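Local structure of DNA ligase (Archaeoglobus fulgidus, 3GDE) at residues F183-P187 and E188-R192. The protein probably seals nicks in double-stranded DNA during replication, recombination and repair, using ATP and passing through a covalent enzyme-AMP intermediate. Numbering follows the deposited sequence.
Sequences FRADP and ETVER
Asp186 is the N-cap of helix 187-197, and its OD1 accepts from Glu188 N at 3.2 Å. This N-cap motif starts a helix in the all-helical N-terminal part of the chain, probably its DNA-binding domain, just after the loop that leaves helix 172-182. The bond is nearly straight at the hydrogen, 167°, but the N-H meets OD1 from above the carboxylate plane. CG lies anti to the backbone N of Asp186 (chi1 -169°), which sets the carboxylate beside its own carbonyl carbon, where OD1 reaches Glu188 N. The backbone O of Asp186 is shared by two donors. Val190 N binds it at 3.2 Å, in the carbonyl plane, as the first i to i+4 bond of the helix. Thr189 N adds a weak bond to the same O. Pro187 has no N-H to offer, and it fills the first helical position. Asp186 OD1 also lies 3.6 Å from Glu188 OE1, a pairing of like charges that probably raises the cost of keeping both ionised. Replacing Asp186 by an alanine removes OD1 and would probably leave Glu188 N without its capping acceptor. Ala185 CB, just before the cap, touches Val190 CG2 at 4.0 Å, an apolar contact. Helix 200-216 backs this start: Glu212 accepts from Asp186 N through OE2 and is joined to Thr189 OG1 by a weak bond through OE1. Pro187 and Val190 both touch Ala180 of helix 172-182. The next i to i+4 bond runs from Glu191 N to Pro187 O at 3.0 Å, the donor tilted 31° from the carbonyl plane.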
loop_
_atom_site.group_PDB
_atom_site.type_symbol
_atom_site.label_atom_id
_atom_site.label_comp_id
_atom_site.label_asym_id
_atom_site.label_seq_id
_atom_site.Cartn_x
_atom_site.Cartn_y
_atom_site.Cartn_z
ATOM N N PHE A 183 -14.231 -18.665 -10.901
ATOM C CA PHE A 183 -13.396 -19.804 -11.258
ATOM C C PHE A 183 -13.476 -20.967 -10.276
ATOM O O PHE A 183 -12.572 -21.805 -10.234
ATOM C CB PHE A 183 -11.944 -19.350 -11.466
ATOM C CG PHE A 183 -11.791 -18.278 -12.510
ATOM C CD1 PHE A 183 -12.132 -18.528 -13.845
ATOM C CD2 PHE A 183 -11.314 -17.016 -12.167
ATOM C CE1 PHE A 183 -11.997 -17.532 -14.818
ATOM C CE2 PHE A 183 -11.179 -16.021 -13.133
ATOM C CZ PHE A 183 -11.521 -16.282 -14.458
ATOM N N ARG A 184 -14.565 -21.021 -9.509
ATOM C CA ARG A 184 -14.876 -22.162 -8.642
ATOM C C ARG A 184 -13.736 -22.467 -7.676
ATOM O O ARG A 184 -13.203 -23.584 -7.644
ATOM C CB ARG A 184 -15.232 -23.403 -9.477
ATOM C CG ARG A 184 -16.714 -23.783 -9.484
ATOM C CD ARG A 184 -17.644 -22.650 -9.914
ATOM N NE ARG A 184 -18.896 -22.663 -9.150
ATOM C CZ ARG A 184 -20.018 -22.036 -9.503
ATOM N NH1 ARG A 184 -20.088 -21.335 -10.629
ATOM N NH2 ARG A 184 -21.085 -22.119 -8.725
ATOM N N ALA A 185 -13.362 -21.448 -6.904
ATOM C CA ALA A 185 -12.344 -21.577 -5.871
ATOM C C ALA A 185 -12.872 -21.063 -4.534
ATOM O O ALA A 185 -13.805 -20.251 -4.488
ATOM C CB ALA A 185 -11.069 -20.837 -6.288
ATOM N N ASP A 186 -12.293 -21.575 -3.451
ATOM C CA ASP A 186 -12.565 -21.087 -2.100
ATOM C C ASP A 186 -11.961 -19.688 -2.049
ATOM O O ASP A 186 -10.838 -19.499 -2.489
ATOM C CB ASP A 186 -11.882 -22.029 -1.092
ATOM C CG ASP A 186 -12.292 -21.789 0.366
ATOM O OD1 ASP A 186 -12.767 -20.689 0.748
ATOM O OD2 ASP A 186 -12.102 -22.738 1.165
ATOM N N PRO A 187 -12.727 -18.690 -1.562
ATOM C CA PRO A 187 -12.189 -17.337 -1.394
ATOM C C PRO A 187 -10.938 -17.287 -0.511
ATOM O O PRO A 187 -10.108 -16.403 -0.686
ATOM C CB PRO A 187 -13.337 -16.578 -0.718
ATOM C CG PRO A 187 -14.570 -17.343 -1.060
ATOM C CD PRO A 187 -14.149 -18.775 -1.171
ATOM N N GLU A 188 -10.823 -18.228 0.427
ATOM C CA GLU A 188 -9.669 -18.318 1.323
ATOM C C GLU A 188 -8.403 -18.778 0.636
ATOM O O GLU A 188 -7.316 -18.350 1.000
ATOM C CB GLU A 188 -9.948 -19.246 2.503
ATOM C CG GLU A 188 -10.317 -18.510 3.760
ATOM C CD GLU A 188 -11.784 -18.640 4.106
ATOM O OE1 GLU A 188 -12.635 -18.141 3.323
ATOM O OE2 GLU A 188 -12.076 -19.237 5.177
ATOM N N THR A 189 -8.538 -19.661 -0.345
ATOM C CA THR A 189 -7.374 -20.076 -1.109
ATOM C C THR A 189 -6.990 -19.081 -2.210
ATOM O O THR A 189 -5.841 -19.058 -2.612
ATOM C CB THR A 189 -7.424 -21.580 -1.536
ATOM O OG1 THR A 189 -7.066 -21.757 -2.916
ATOM C CG2 THR A 189 -8.768 -22.153 -1.276
ATOM N N VAL A 190 -7.929 -18.243 -2.657
ATOM C CA VAL A 190 -7.596 -17.113 -3.552
ATOM C C VAL A 190 -6.791 -16.092 -2.744
ATOM O O VAL A 190 -5.719 -15.638 -3.163
ATOM C CB VAL A 190 -8.868 -16.433 -4.173
ATOM C CG1 VAL A 190 -8.515 -15.086 -4.829
ATOM C CG2 VAL A 190 -9.543 -17.361 -5.187
ATOM N N GLU A 191 -7.340 -15.751 -1.578
ATOM C CA GLU A 191 -6.678 -14.941 -0.576
ATOM C C GLU A 191 -5.263 -15.426 -0.278
ATOM O O GLU A 191 -4.318 -14.651 -0.381
ATOM C CB GLU A 191 -7.491 -14.968 0.713
ATOM C CG GLU A 191 -6.801 -14.310 1.879
ATOM C CD GLU A 191 -7.347 -12.954 2.147
ATOM O OE1 GLU A 191 -8.160 -12.833 3.094
ATOM O OE2 GLU A 191 -6.983 -12.016 1.398
ATOM N N ARG A 192 -5.131 -16.699 0.098
ATOM C CA ARG A 192 -3.825 -17.290 0.431
ATOM C C ARG A 192 -2.800 -17.167 -0.684
ATOM O O ARG A 192 -1.646 -16.854 -0.425
ATOM C CB ARG A 192 -3.970 -18.757 0.847
ATOM C CG ARG A 192 -4.057 -18.967 2.336
ATOM C CD ARG A 192 -4.098 -20.451 2.687
ATOM N NE ARG A 192 -5.477 -20.934 2.805
ATOM C CZ ARG A 192 -6.029 -21.853 2.017
ATOM N NH1 ARG A 192 -5.321 -22.422 1.044
ATOM N NH2 ARG A 192 -7.297 -22.213 2.210
#